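PDB 6QFJ: magnetosome membrane protein MamB, putative Co/Zn/Cd cation transporter. Cation diffusion facilitator family from Desulfamplus magnetovallimortis, which probably transports divalent metal cations across the magnetosome membrane as a cation diffusion facilitator, of which this chain is the C-terminal cytosolic domain. Local coordinates for residues 18-26 with 37-45. Residues are numbered along the deposited sequence; the frame is centred on the assembly and turned at random.
Sequences PSISDVKDI and FEIDLYVPP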
# COMPACT_ATOMS: atom_id res chain seq x y z
N PRO A 18 -3.21 -9.00 -7.38
CA PRO A 18 -3.09 -10.39 -6.95
C PRO A 18 -1.93 -10.75 -5.99
O PRO A 18 -2.05 -11.72 -5.24
CB PRO A 18 -2.98 -11.19 -8.24
CG PRO A 18 -2.52 -10.21 -9.27
CD PRO A 18 -3.08 -8.85 -8.85
N SER A 19 -0.84 -10.00 -5.98
CA SER A 19 0.26 -10.33 -5.06
C SER A 19 -0.01 -10.00 -3.56
O SER A 19 0.76 -10.37 -2.66
CB SER A 19 1.52 -9.61 -5.53
OG SER A 19 1.37 -8.22 -5.49
N ILE A 20 -1.13 -9.34 -3.31
CA ILE A 20 -1.50 -8.84 -2.00
C ILE A 20 -2.68 -9.61 -1.53
O ILE A 20 -3.70 -9.67 -2.23
CB ILE A 20 -1.84 -7.33 -2.09
CG1 ILE A 20 -0.53 -6.58 -2.34
CG2 ILE A 20 -2.53 -6.79 -0.86
CD1 ILE A 20 -0.76 -5.17 -2.83
N SER A 21 -2.59 -10.22 -0.33
CA SER A 21 -3.76 -10.99 0.20
C SER A 21 -4.86 -10.07 0.69
O SER A 21 -6.02 -10.30 0.50
CB SER A 21 -3.29 -11.91 1.36
OG SER A 21 -2.11 -12.60 0.94
N ASP A 22 -4.50 -8.98 1.31
CA ASP A 22 -5.50 -8.03 1.87
C ASP A 22 -4.78 -6.75 2.31
O ASP A 22 -3.56 -6.76 2.52
CB ASP A 22 -6.16 -8.62 3.15
CG ASP A 22 -7.41 -9.41 2.84
OD1 ASP A 22 -8.27 -8.94 2.08
OD2 ASP A 22 -7.56 -10.55 3.35
N VAL A 23 -5.54 -5.70 2.46
CA VAL A 23 -5.07 -4.43 2.98
C VAL A 23 -5.27 -4.49 4.48
O VAL A 23 -6.38 -4.73 4.93
CB VAL A 23 -5.86 -3.24 2.41
CG1 VAL A 23 -5.37 -1.93 3.04
CG2 VAL A 23 -5.65 -3.21 0.94
N LYS A 24 -4.22 -4.28 5.24
CA LYS A 24 -4.34 -4.21 6.68
C LYS A 24 -4.68 -2.80 7.14
O LYS A 24 -5.50 -2.62 8.01
CB LYS A 24 -3.05 -4.64 7.33
CG LYS A 24 -3.04 -4.57 8.85
CD LYS A 24 -1.84 -5.39 9.22
CE LYS A 24 -1.06 -4.90 10.40
NZ LYS A 24 -1.52 -5.53 11.54
N ASP A 25 -4.03 -1.81 6.57
CA ASP A 25 -4.29 -0.42 6.92
C ASP A 25 -3.65 0.52 5.95
O ASP A 25 -2.60 0.24 5.36
CB ASP A 25 -3.73 -0.11 8.29
CG ASP A 25 -4.44 1.05 8.97
OD1 ASP A 25 -5.61 1.42 8.65
OD2 ASP A 25 -3.77 1.63 9.86
N ILE A 26 -4.32 1.64 5.73
CA ILE A 26 -3.80 2.75 4.89
C ILE A 26 -3.92 4.01 5.69
O ILE A 26 -5.01 4.39 6.12
CB ILE A 26 -4.58 2.93 3.61
CG1 ILE A 26 -4.52 1.66 2.76
CG2 ILE A 26 -3.99 4.10 2.79
CD1 ILE A 26 -5.27 1.71 1.45
N PHE A 37 2.21 8.55 2.89
CA PHE A 37 1.36 7.34 3.00
C PHE A 37 2.09 6.24 3.75
O PHE A 37 3.29 6.02 3.54
CB PHE A 37 0.99 6.82 1.65
CG PHE A 37 0.04 7.71 0.92
CD1 PHE A 37 0.53 8.72 0.08
CD2 PHE A 37 -1.31 7.50 0.99
CE1 PHE A 37 -0.33 9.53 -0.58
CE2 PHE A 37 -2.18 8.32 0.29
CZ PHE A 37 -1.69 9.36 -0.47
N GLU A 38 1.37 5.61 4.68
CA GLU A 38 1.80 4.38 5.36
C GLU A 38 0.85 3.31 5.00
O GLU A 38 -0.38 3.42 5.29
CB GLU A 38 1.84 4.57 6.88
CG GLU A 38 2.96 5.54 7.29
CD GLU A 38 2.90 5.98 8.73
OE1 GLU A 38 1.81 6.12 9.29
OE2 GLU A 38 3.96 6.21 9.29
N ILE A 39 1.36 2.30 4.33
CA ILE A 39 0.53 1.23 3.83
C ILE A 39 0.97 -0.09 4.46
O ILE A 39 2.15 -0.53 4.30
CB ILE A 39 0.63 1.13 2.31
CG1 ILE A 39 0.44 2.51 1.69
CG2 ILE A 39 -0.36 0.10 1.78
CD1 ILE A 39 -0.82 2.79 0.95
N ASP A 40 0.03 -0.73 5.17
CA ASP A 40 0.23 -2.06 5.73
C ASP A 40 -0.57 -3.09 4.98
O ASP A 40 -1.77 -2.93 4.81
CB ASP A 40 -0.15 -2.05 7.23
CG ASP A 40 0.76 -1.15 8.05
OD1 ASP A 40 1.84 -0.71 7.52
OD2 ASP A 40 0.40 -0.80 9.18
N LEU A 41 0.09 -4.16 4.55
CA LEU A 41 -0.53 -5.23 3.76
C LEU A 41 -0.28 -6.59 4.30
O LEU A 41 0.75 -6.85 4.90
CB LEU A 41 0.04 -5.25 2.36
CG LEU A 41 0.01 -3.88 1.66
CD1 LEU A 41 0.76 -3.94 0.41
CD2 LEU A 41 -1.41 -3.46 1.40
N TYR A 42 -1.26 -7.48 4.09
CA TYR A 42 -1.11 -8.90 4.32
C TYR A 42 -0.67 -9.53 3.07
O TYR A 42 -1.18 -9.25 2.01
CB TYR A 42 -2.48 -9.55 4.76
CG TYR A 42 -2.93 -9.18 6.14
CD1 TYR A 42 -2.18 -9.53 7.22
CD2 TYR A 42 -4.06 -8.40 6.37
CE1 TYR A 42 -2.55 -9.17 8.48
CE2 TYR A 42 -4.47 -8.03 7.64
CZ TYR A 42 -3.69 -8.43 8.69
OH TYR A 42 -4.03 -8.11 9.97
N VAL A 43 0.28 -10.43 3.18
CA VAL A 43 0.78 -11.19 2.04
C VAL A 43 0.95 -12.64 2.49
O VAL A 43 0.93 -12.93 3.71
CB VAL A 43 2.13 -10.69 1.59
CG1 VAL A 43 2.00 -9.24 1.15
CG2 VAL A 43 3.13 -10.76 2.74
N PRO A 44 1.20 -13.55 1.55
CA PRO A 44 1.28 -14.97 1.90
C PRO A 44 2.44 -15.15 2.81
O PRO A 44 3.51 -14.52 2.59
CB PRO A 44 1.48 -15.69 0.56
CG PRO A 44 0.82 -14.78 -0.43
CD PRO A 44 1.04 -13.34 0.12
N PRO A 45 2.29 -15.97 3.86
CA PRO A 45 3.38 -16.12 4.87
C PRO A 45 4.71 -16.62 4.35
O PRO A 45 5.74 -16.36 4.98
CB PRO A 45 2.83 -17.13 5.86
CG PRO A 45 1.36 -17.25 5.59
CD PRO A 45 1.08 -16.72 4.20
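The Y42 ring has K24 CB over one face and D22 CB at its edge, near CD2. The K24 atom sits off-centre, 4.2 Å from the Y42 centroid, a CH-pi contact, and with CG anti to the backbone N (chi1 178°) the aliphatic chain continues past CE2 toward the hydroxyl end, CD approaching Y42 CZ obliquely at 3.6 Å. F78 of strand 71-79 also touches Y42 and makes a cation-pi contact with K24. An alanine in place of Y42 would probably leave the methylenes of K24 without their aromatic surface and D22 CB without the ring edge. Y42 O accepts from S21 N at 2.9 Å and weakly from D22 N. Next along the ladder, D40 O accepts from both K24 N (2.8 Å) and D25 N (3.1 Å), which approach from the same face of its carbonyl plane; D25 O takes D40 N in return, nearly straight at 167°. The D40 carboxylate salt-bridges R76. On the helix-covered face I20 CD1 touches L41 CD1 at 3.8 Å, and I26 lies alongside I39. Two classic beta bulges, S21-D22 opposite Y42 and K24-D25 opposite D40, thus punctuate the antiparallel hairpin of the alpha-beta C-terminal domain of cation diffusion facilitators.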